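Translation initiation factor eIF2 assembly protein (Schizosaccharomyces pombe, PDB 4ZGP) acts as an ATP-dependent chaperone that binds the gamma subunit of eIF2 and allows it to assemble with the alpha and beta subunits. Local coordinates at residues A[116-121]-A[156-161]; A[31-36]-A[50-55]; A[24-29]-A[172-177]. One frame throughout, in Å; residues are numbered along the deposited sequence.

Interaction 1 (A[116-121]-A[156-161]); sequences LNWSTP and NHAFDD. With ADP (adenosine-5'-diphosphate), chain C.
Trp-118 and Ala-158 mark the closest backbone approach, their CA atoms 8.6 Å apart, where the loop after strand 112-115 passes the type I turn His-157 to Asp-160 that follows on from helix 149-157. That spacing leaves the contact to side chains. The six-membered ring of Trp-118 does the touching: its CZ3 lies 3.4 Å from Ala-158 CB, and its CH2 is 4.0 Å from Phe-159 CZ. With the tryptophan edge directed at the phenylalanine face, the pair is an offset edge-to-face (T-shaped) stack, planes at 86° and centroids 5.8 Å apart. CG of Trp-118 sits anti to its own carbonyl carbon (chi1 -57°), which sends the indole toward the turn, while NE1 donates to Val-29 O in helix 26-31. Replacing the indole by the methyl of an alanine is likely to open a gap beside Ala-158 and Phe-159 and leave Val-29 O without this donor.

Within the turn, His-157 ND1 donates to Asp-160 OD2 over 2.7 Å, the carboxylate oxygen met almost head-on but tilted 15° from the imidazole plane. Two residues beyond the indole, Thr-120 OG1 lies 2.8 Å from O2A of ADP. Trp-118 and Thr-120 both belong to the ATP-binding site, Thr-120 meeting the alpha-phosphate here, so this loop forms part of the nucleotide site of the ATP-grasp fold.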
loop_
_atom_site.group_PDB
_atom_site.type_symbol
_atom_site.label_atom_id
_atom_site.label_comp_id
_atom_site.label_asym_id
_atom_site.label_seq_id
_atom_site.Cartn_x
_atom_site.Cartn_y
_atom_site.Cartn_z
ATOM N N LEU A 116 2.878 -7.396 -3.552
ATOM C CA LEU A 116 4.098 -7.921 -2.947
ATOM C C LEU A 116 4.400 -7.054 -1.728
ATOM O O LEU A 116 3.474 -6.541 -1.097
ATOM C CB LEU A 116 5.266 -7.973 -3.932
ATOM C CG LEU A 116 5.038 -8.800 -5.208
ATOM C CD1 LEU A 116 6.331 -8.971 -5.976
ATOM C CD2 LEU A 116 4.391 -10.168 -4.923
ATOM N N ASN A 117 5.674 -6.917 -1.369
ATOM C CA ASN A 117 5.982 -6.335 -0.075
ATOM C C ASN A 117 5.487 -4.908 0.057
ATOM O O ASN A 117 5.103 -4.501 1.149
ATOM C CB ASN A 117 7.491 -6.362 0.215
ATOM C CG ASN A 117 8.117 -7.760 0.062
ATOM O OD1 ASN A 117 7.903 -8.450 -0.943
ATOM N ND2 ASN A 117 8.910 -8.167 1.055
ATOM N N TRP A 118 5.506 -4.141 -1.030
ATOM C CA TRP A 118 5.131 -2.723 -0.890
ATOM C C TRP A 118 3.982 -2.268 -1.778
ATOM O O TRP A 118 3.121 -1.526 -1.310
ATOM C CB TRP A 118 6.317 -1.791 -1.161
ATOM C CG TRP A 118 7.500 -2.051 -0.285
ATOM C CD1 TRP A 118 7.738 -1.537 0.967
ATOM C CD2 TRP A 118 8.597 -2.903 -0.590
ATOM N NE1 TRP A 118 8.930 -2.034 1.458
ATOM C CE2 TRP A 118 9.485 -2.858 0.511
ATOM C CE3 TRP A 118 8.932 -3.691 -1.702
ATOM C CZ2 TRP A 118 10.668 -3.586 0.542
ATOM C CZ3 TRP A 118 10.109 -4.406 -1.673
ATOM C CH2 TRP A 118 10.967 -4.349 -0.555
ATOM N N SER A 119 3.971 -2.694 -3.041
ATOM C CA SER A 119 3.113 -2.054 -4.037
ATOM C C SER A 119 1.939 -2.918 -4.519
ATOM O O SER A 119 2.113 -4.066 -4.910
ATOM C CB SER A 119 3.954 -1.633 -5.245
ATOM O OG SER A 119 5.089 -0.890 -4.838
ATOM N N THR A 120 0.754 -2.337 -4.460
ATOM C CA THR A 120 -0.468 -2.932 -5.014
ATOM C C THR A 120 -0.502 -2.623 -6.511
ATOM O O THR A 120 -0.222 -1.493 -6.901
ATOM C CB THR A 120 -1.720 -2.374 -4.276
ATOM O OG1 THR A 120 -1.581 -2.613 -2.863
ATOM C CG2 THR A 120 -3.014 -3.005 -4.764
ATOM N N PRO A 121 -0.830 -3.628 -7.351
ATOM C CA PRO A 121 -0.808 -3.474 -8.812
ATOM C C PRO A 121 -2.005 -2.682 -9.329
ATOM O O PRO A 121 -2.757 -3.119 -10.207
ATOM C CB PRO A 121 -0.822 -4.931 -9.311
ATOM C CG PRO A 121 -1.550 -5.682 -8.259
ATOM C CD PRO A 121 -1.121 -5.019 -6.955
ATOM N N ASN A 156 12.653 -5.355 -8.599
ATOM C CA ASN A 156 13.952 -5.025 -9.187
ATOM C C ASN A 156 14.649 -3.773 -8.638
ATOM O O ASN A 156 15.856 -3.612 -8.813
ATOM C CB ASN A 156 13.794 -4.866 -10.704
ATOM C CG ASN A 156 13.198 -6.097 -11.363
ATOM O OD1 ASN A 156 13.637 -7.219 -11.117
ATOM N ND2 ASN A 156 12.181 -5.892 -12.199
ATOM N N HIS A 157 13.905 -2.878 -7.996
ATOM C CA HIS A 157 14.460 -1.575 -7.647
ATOM C C HIS A 157 14.086 -1.066 -6.261
ATOM O O HIS A 157 14.219 0.126 -6.000
ATOM C CB HIS A 157 14.014 -0.523 -8.668
ATOM C CG HIS A 157 14.453 -0.812 -10.068
ATOM N ND1 HIS A 157 15.782 -0.858 -10.438
ATOM C CD2 HIS A 157 13.740 -1.073 -11.189
ATOM C CE1 HIS A 157 15.866 -1.137 -11.727
ATOM N NE2 HIS A 157 14.641 -1.268 -12.206
ATOM N N ALA A 158 13.640 -1.958 -5.379
ATOM C CA ALA A 158 13.041 -1.537 -4.115
ATOM C C ALA A 158 13.971 -0.696 -3.246
ATOM O O ALA A 158 13.510 0.171 -2.508
ATOM C CB ALA A 158 12.572 -2.747 -3.331
ATOM N N PHE A 159 15.271 -0.958 -3.313
ATOM C CA PHE A 159 16.211 -0.280 -2.422
ATOM C C PHE A 159 17.134 0.715 -3.120
ATOM O O PHE A 159 18.097 1.185 -2.520
ATOM C CB PHE A 159 17.061 -1.314 -1.680
ATOM C CG PHE A 159 16.262 -2.227 -0.809
ATOM C CD1 PHE A 159 15.914 -1.845 0.479
ATOM C CD2 PHE A 159 15.825 -3.447 -1.285
ATOM C CE1 PHE A 159 15.167 -2.670 1.284
ATOM C CE2 PHE A 159 15.057 -4.273 -0.493
ATOM C CZ PHE A 159 14.732 -3.887 0.800
ATOM N N ASP A 160 16.836 1.048 -4.369
ATOM C CA ASP A 160 17.753 1.858 -5.175
ATOM C C ASP A 160 17.874 3.308 -4.698
ATOM O O ASP A 160 18.878 3.972 -4.966
ATOM C CB ASP A 160 17.325 1.837 -6.643
ATOM C CG ASP A 160 17.515 0.469 -7.293
ATOM O OD1 ASP A 160 18.046 -0.454 -6.628
ATOM O OD2 ASP A 160 17.133 0.317 -8.473
ATOM N N ASP A 161 16.865 3.803 -3.989
ATOM C CA ASP A 161 16.920 5.176 -3.506
ATOM C C ASP A 161 17.495 5.297 -2.094
ATOM O O ASP A 161 17.623 6.401 -1.572
ATOM C CB ASP A 161 15.531 5.802 -3.554
ATOM C CG ASP A 161 15.083 6.108 -4.970
ATOM O OD1 ASP A 161 15.948 6.443 -5.811
ATOM O OD2 ASP A 161 13.870 6.010 -5.239
HETATM P PB ADP C . -0.863 1.635 -2.631
HETATM O O1B ADP C . -0.589 2.157 -1.229
HETATM O O2B ADP C . 0.335 0.968 -3.283
HETATM O O3B ADP C . -1.634 2.650 -3.448
HETATM P PA ADP C . -3.111 0.212 -1.482
HETATM O O1A ADP C . -3.165 1.438 -0.605
HETATM O O2A ADP C . -3.066 -1.197 -0.915
HETATM O O3A ADP C . -1.848 0.349 -2.482
HETATM O "O5'" ADP C . -4.383 0.295 -2.457
HETATM C "C5'" ADP C . -4.286 0.708 -3.820
HETATM C "C4'" ADP C . -5.724 0.892 -4.272
HETATM O "O4'" ADP C . -6.324 -0.390 -4.468
HETATM C "C3'" ADP C . -6.537 1.588 -3.193
HETATM O "O3'" ADP C . -6.700 2.979 -3.487
HETATM C "C2'" ADP C . -7.868 0.866 -3.170
HETATM O "O2'" ADP C . -8.864 1.599 -3.889
HETATM C "C1'" ADP C . -7.625 -0.454 -3.873
HETATM N N9 ADP C . -7.631 -1.518 -2.839
HETATM C C8 ADP C . -6.615 -1.785 -1.990
HETATM N N7 ADP C . -6.934 -2.818 -1.163
HETATM C C5 ADP C . -8.182 -3.227 -1.484
HETATM C C6 ADP C . -9.111 -4.279 -1.008
HETATM N N6 ADP C . -8.732 -5.101 0.006
HETATM N N1 ADP C . -10.325 -4.383 -1.611
HETATM C C2 ADP C . -10.669 -3.557 -2.624
HETATM N N3 ADP C . -9.875 -2.580 -3.110
HETATM C C4 ADP C . -8.636 -2.369 -2.591
#

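Interaction 2 (A[31-36]-A[50-55])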
loop_
_atom_site.group_PDB
_atom_site.type_symbol
_atom_site.label_atom_id
_atom_site.label_comp_id
_atom_site.label_asym_id
_atom_site.label_seq_id
_atom_site.Cartn_x
_atom_site.Cartn_y
_atom_site.Cartn_z
ATOM N N HIS A 31 10.830 -1.217 6.966
ATOM C CA HIS A 31 9.759 -1.053 7.941
ATOM C C HIS A 31 8.374 -0.971 7.295
ATOM O O HIS A 31 7.361 -1.195 7.966
ATOM C CB HIS A 31 9.992 0.206 8.794
ATOM C CG HIS A 31 11.203 0.107 9.667
ATOM N ND1 HIS A 31 11.843 1.212 10.187
ATOM C CD2 HIS A 31 11.917 -0.969 10.075
ATOM C CE1 HIS A 31 12.881 0.818 10.907
ATOM N NE2 HIS A 31 12.949 -0.501 10.852
ATOM N N CYS A 32 8.344 -0.632 6.009
ATOM C CA CYS A 32 7.085 -0.464 5.289
ATOM C C CYS A 32 6.639 -1.718 4.553
ATOM O O CYS A 32 5.594 -1.692 3.890
ATOM C CB CYS A 32 7.192 0.696 4.284
ATOM S SG CYS A 32 7.107 2.278 5.154
ATOM N N GLN A 33 7.415 -2.795 4.635
ATOM C CA GLN A 33 6.951 -4.053 4.043
ATOM C C GLN A 33 5.646 -4.469 4.687
ATOM O O GLN A 33 5.471 -4.312 5.897
ATOM C CB GLN A 33 7.968 -5.180 4.239
ATOM C CG GLN A 33 9.342 -5.006 3.640
ATOM C CD GLN A 33 10.277 -6.115 4.141
ATOM O OE1 GLN A 33 10.444 -7.130 3.486
ATOM N NE2 GLN A 33 10.844 -5.924 5.328
ATOM N N PHE A 34 4.730 -5.035 3.896
ATOM C CA PHE A 34 3.433 -5.444 4.429
ATOM C C PHE A 34 3.569 -6.348 5.663
ATOM O O PHE A 34 2.913 -6.135 6.678
ATOM C CB PHE A 34 2.616 -6.183 3.347
ATOM C CG PHE A 34 1.191 -6.383 3.720
ATOM C CD1 PHE A 34 0.237 -5.423 3.395
ATOM C CD2 PHE A 34 0.793 -7.532 4.382
ATOM C CE1 PHE A 34 -1.086 -5.601 3.743
ATOM C CE2 PHE A 34 -0.530 -7.711 4.741
ATOM C CZ PHE A 34 -1.467 -6.756 4.427
ATOM N N SER A 35 4.429 -7.350 5.569
ATOM C CA SER A 35 4.605 -8.261 6.694
ATOM C C SER A 35 5.088 -7.523 7.950
ATOM O O SER A 35 4.770 -7.920 9.057
ATOM C CB SER A 35 5.588 -9.377 6.349
ATOM O OG SER A 35 6.837 -8.870 5.924
ATOM N N SER A 36 5.836 -6.439 7.777
ATOM C CA SER A 36 6.348 -5.736 8.946
ATOM C C SER A 36 5.254 -4.962 9.674
ATOM O O SER A 36 5.270 -4.873 10.888
ATOM C CB SER A 36 7.498 -4.792 8.561
ATOM O OG SER A 36 8.594 -5.523 8.036
ATOM N N VAL A 50 -0.399 -13.721 4.307
ATOM C CA VAL A 50 0.906 -13.495 3.717
ATOM C C VAL A 50 1.626 -14.803 3.422
ATOM O O VAL A 50 1.793 -15.640 4.307
ATOM C CB VAL A 50 1.795 -12.618 4.636
ATOM C CG1 VAL A 50 3.111 -12.327 3.964
ATOM C CG2 VAL A 50 1.090 -11.319 4.946
ATOM N N ILE A 51 2.043 -14.975 2.174
ATOM C CA ILE A 51 2.891 -16.108 1.814
ATOM C C ILE A 51 4.349 -15.672 1.744
ATOM O O ILE A 51 4.750 -14.943 0.842
ATOM C CB ILE A 51 2.459 -16.720 0.482
ATOM C CG1 ILE A 51 1.026 -17.228 0.598
ATOM C CG2 ILE A 51 3.410 -17.853 0.094
ATOM C CD1 ILE A 51 0.407 -17.619 -0.740
ATOM N N LYS A 52 5.144 -16.116 2.717
ATOM C CA LYS A 52 6.494 -15.616 2.889
ATOM C C LYS A 52 7.415 -16.729 3.393
ATOM O O LYS A 52 7.097 -17.386 4.377
ATOM C CB LYS A 52 6.505 -14.442 3.868
ATOM C CG LYS A 52 7.831 -13.690 3.943
ATOM C CD LYS A 52 7.787 -12.648 5.055
ATOM C CE LYS A 52 9.083 -11.834 5.148
ATOM N NZ LYS A 52 9.415 -11.131 3.879
ATOM N N PRO A 53 8.541 -16.953 2.705
ATOM C CA PRO A 53 8.882 -16.248 1.466
ATOM C C PRO A 53 8.006 -16.667 0.289
ATOM O O PRO A 53 7.326 -17.691 0.337
ATOM C CB PRO A 53 10.340 -16.639 1.220
ATOM C CG PRO A 53 10.520 -17.913 1.959
ATOM C CD PRO A 53 9.632 -17.831 3.162
ATOM N N ILE A 54 8.010 -15.849 -0.749
ATOM C CA ILE A 54 7.242 -16.137 -1.950
ATOM C C ILE A 54 7.814 -17.386 -2.624
ATOM O O ILE A 54 9.031 -17.542 -2.709
ATOM C CB ILE A 54 7.256 -14.912 -2.912
ATOM C CG1 ILE A 54 6.247 -15.084 -4.042
ATOM C CG2 ILE A 54 8.666 -14.641 -3.447
ATOM C CD1 ILE A 54 5.968 -13.797 -4.758
ATOM N N PRO A 55 6.937 -18.307 -3.063
ATOM C CA PRO A 55 7.408 -19.502 -3.778
ATOM C C PRO A 55 8.266 -19.131 -4.974
ATOM O O PRO A 55 7.896 -18.239 -5.736
ATOM C CB PRO A 55 6.111 -20.183 -4.212
ATOM C CG PRO A 55 5.128 -19.791 -3.147
ATOM C CD PRO A 55 5.498 -18.374 -2.755
HETATM O O HOH W 1 11.577 -9.285 4.244
#
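Phe-34 and Val-50 supply the apolar half of the first shell: Val-50 CG2 lies at the edge of the phenyl ring, near its plane, 3.8 Å from CD2. CG of Phe-34 is anti to the backbone N (chi1 -168°), and its ring leaves the first turn of helix 34-40 to meet the valine branch on edge strand 48-51. The polar half is built around Lys-52. Its aliphatic end passes Ser-35, with CE 3.8 Å from OG, and the chain, extended as far as CE, bends only at its last torsion (chi4 58°). NZ stays 4.1 Å from Gln-33 OE1, too far for a direct bond, and a water joins them, donating to OE1 at 2.5 Å and accepting from NZ at 2.9 Å.

In the second shell, Glu-179 holds both sides together, since its OE1 forms a salt bridge with Lys-52 NZ and a hydrogen bond with Ser-35 OG. Ser-177 OG is a further partner of the ammonium group, which is therefore gripped by water, carboxylate and hydroxyl. Gln-33, at the N-cap position of helix 34-40, has its amide fixed from both ends: NE2 donates to Leu-30 O, and OE1 also accepts from Asn-117 ND2. Phe-34 also packs on Val-181 and on Lys-183 of strand 180-184, the latter an ATP-binding residue, and the nearest approach of its side chain to ADP is about 7 Å.

The arrangement is a helix N-terminus docked on an antiparallel three-stranded sheet, beside the nucleotide site of the ATP-grasp fold.

Interaction 3 (A[24-29]-A[172-177])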
loop_
_atom_site.group_PDB
_atom_site.type_symbol
_atom_site.label_atom_id
_atom_site.label_comp_id
_atom_site.label_asym_id
_atom_site.label_seq_id
_atom_site.Cartn_x
_atom_site.Cartn_y
_atom_site.Cartn_z
ATOM N N LEU A 24 16.259 8.730 2.135
ATOM C CA LEU A 24 15.607 7.455 2.400
ATOM C C LEU A 24 16.616 6.414 2.845
ATOM O O LEU A 24 17.615 6.198 2.163
ATOM C CB LEU A 24 14.896 6.967 1.144
ATOM C CG LEU A 24 14.065 5.689 1.272
ATOM C CD1 LEU A 24 12.875 5.924 2.174
ATOM C CD2 LEU A 24 13.618 5.225 -0.103
ATOM N N THR A 25 16.369 5.760 3.974
ATOM C CA THR A 25 17.271 4.698 4.406
ATOM C C THR A 25 16.689 3.322 4.085
ATOM O O THR A 25 15.474 3.166 3.935
ATOM C CB THR A 25 17.567 4.761 5.904
ATOM O OG1 THR A 25 16.379 4.436 6.630
ATOM C CG2 THR A 25 18.059 6.154 6.314
ATOM N N LYS A 26 17.571 2.336 3.982
ATOM C CA LYS A 26 17.186 0.936 3.859
ATOM C C LYS A 26 16.181 0.512 4.932
ATOM O O LYS A 26 15.202 -0.172 4.633
ATOM C CB LYS A 26 18.430 0.048 3.936
ATOM C CG LYS A 26 18.133 -1.429 4.036
ATOM C CD LYS A 26 19.411 -2.242 4.282
ATOM C CE LYS A 26 20.048 -1.928 5.631
ATOM N NZ LYS A 26 19.792 -2.993 6.649
ATOM N N ASN A 27 16.413 0.915 6.177
ATOM C CA ASN A 27 15.501 0.542 7.255
ATOM C C ASN A 27 14.104 1.134 7.044
ATOM O O ASN A 27 13.097 0.514 7.376
ATOM C CB ASN A 27 16.055 0.971 8.626
ATOM C CG ASN A 27 17.052 -0.046 9.197
ATOM O OD1 ASN A 27 17.196 -1.145 8.665
ATOM N ND2 ASN A 27 17.722 0.314 10.278
ATOM N N GLN A 28 14.039 2.339 6.500
ATOM C CA GLN A 28 12.726 2.947 6.274
ATOM C C GLN A 28 11.912 2.150 5.276
ATOM O O GLN A 28 10.688 2.029 5.422
ATOM C CB GLN A 28 12.863 4.373 5.777
ATOM C CG GLN A 28 13.128 5.390 6.863
ATOM C CD GLN A 28 13.384 6.740 6.233
ATOM O OE1 GLN A 28 14.459 6.974 5.681
ATOM N NE2 GLN A 28 12.372 7.610 6.244
ATOM N N VAL A 29 12.590 1.622 4.257
ATOM C CA VAL A 29 11.938 0.778 3.250
ATOM C C VAL A 29 11.526 -0.577 3.852
ATOM O O VAL A 29 10.396 -1.055 3.645
ATOM C CB VAL A 29 12.865 0.579 2.010
ATOM C CG1 VAL A 29 12.318 -0.483 1.081
ATOM C CG2 VAL A 29 13.026 1.899 1.267
ATOM N N VAL A 172 19.571 -6.741 -2.761
ATOM C CA VAL A 172 18.725 -6.694 -1.569
ATOM C C VAL A 172 19.506 -6.965 -0.276
ATOM O O VAL A 172 20.558 -7.602 -0.306
ATOM C CB VAL A 172 17.554 -7.713 -1.694
ATOM C CG1 VAL A 172 16.601 -7.305 -2.824
ATOM C CG2 VAL A 172 18.084 -9.122 -1.915
ATOM N N PRO A 173 18.995 -6.468 0.863
ATOM C CA PRO A 173 19.651 -6.667 2.160
ATOM C C PRO A 173 19.599 -8.102 2.666
ATOM O O PRO A 173 18.814 -8.922 2.187
ATOM C CB PRO A 173 18.851 -5.755 3.106
ATOM C CG PRO A 173 18.133 -4.791 2.208
ATOM C CD PRO A 173 17.834 -5.568 0.978
ATOM N N LYS A 174 20.446 -8.371 3.655
ATOM C CA LYS A 174 20.474 -9.630 4.394
ATOM C C LYS A 174 19.164 -9.870 5.133
ATOM O O LYS A 174 18.571 -8.934 5.674
ATOM C CB LYS A 174 21.638 -9.629 5.395
ATOM C CG LYS A 174 22.695 -8.529 5.166
ATOM C CD LYS A 174 22.315 -7.165 5.785
ATOM C CE LYS A 174 22.378 -6.040 4.742
ATOM N NZ LYS A 174 23.198 -4.865 5.176
ATOM N N ASP A 175 18.722 -11.124 5.149
ATOM C CA ASP A 175 17.513 -11.536 5.872
ATOM C C ASP A 175 16.241 -10.865 5.335
ATOM O O ASP A 175 15.242 -10.733 6.044
ATOM C CB ASP A 175 17.659 -11.259 7.373
ATOM C CG ASP A 175 18.935 -11.858 7.959
ATOM O OD1 ASP A 175 19.581 -12.684 7.271
ATOM O OD2 ASP A 175 19.290 -11.509 9.105
ATOM N N PHE A 176 16.292 -10.443 4.080
ATOM C CA PHE A 176 15.110 -9.928 3.400
ATOM C C PHE A 176 14.523 -11.040 2.546
ATOM O O PHE A 176 15.258 -11.875 2.037
ATOM C CB PHE A 176 15.470 -8.717 2.535
ATOM C CG PHE A 176 14.419 -8.360 1.524
ATOM C CD1 PHE A 176 13.337 -7.562 1.877
ATOM C CD2 PHE A 176 14.522 -8.807 0.209
ATOM C CE1 PHE A 176 12.369 -7.227 0.934
ATOM C CE2 PHE A 176 13.554 -8.482 -0.733
ATOM C CZ PHE A 176 12.481 -7.689 -0.372
ATOM N N SER A 177 13.206 -11.072 2.396
ATOM C CA SER A 177 12.611 -11.950 1.391
ATOM C C SER A 177 11.384 -11.285 0.765
ATOM O O SER A 177 10.686 -10.527 1.433
ATOM C CB SER A 177 12.225 -13.302 1.999
ATOM O OG SER A 177 11.144 -13.182 2.909
#
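Two lysines of like charge, Lys-26 and Lys-174, bring their NZ atoms to 4.2 Å in a contact that has no salt bridge between its segments. The setting is a helix start against a beta turn: Lys-26 is the first residue of helix 26-31, and Pro-173 opens the type II turn that ends at Phe-176. The like charges would probably disfavour this approach, though Lys-174 is exposed and its torsions are unusual, so its ammonium position carries little weight. The contact area lies chiefly between Lys-26 and the proline ring.

Lys-26 CD rests 3.5 Å from Pro-173 CG, and its CG is 3.8 Å from the same ring carbon; the lysine side chain and the proline ring slide past each other in opposite directions. CG of the lysine stands anti to the backbone N (chi1 171°), which carries the chain out toward the turn before it bends at its third and fourth torsions. Pro-173 also touches Phe-159, which packs on Val-29 as well and so lies against both segments.

Thr-25 and Gln-28 form a capping box at the helix start. Gln-28 N donates to Thr-25 OG1 at 3.1 Å, and the glutamine side chain returns to the threonine backbone. Asp-164 OD1 accepts from Lys-26 N, adding a carboxylate at this N-terminus. In the returning bond of the box, Thr-25 N donates to Gln-28 OE1 over 2.8 Å with an N-H...O angle of 159°, the donor tilted 24° from the carbonyl plane.

Interaction 1 is the buried one, apolar and aromatic, and includes an ADP-pocket residue; interactions 2 and 3 are only partly buried and bring in lysines. Their lysines differ: that of interaction 2 is salt-bridged to a carboxylate and bonded to a water, whereas that of interaction 3 faces another lysine. Direct bonds tie the three together. Asn-117 O probably accepts from Phe-34 N, linking 116-121 to 31-36, and Asn-117 ND2 probably donates to Ser-177 O, reaching 172-177. Helices 26-31 and 34-40 follow each other in the chain, so interactions 3 and 2 involve successive N-terminal elements, while the loop of interaction 1 lies against both.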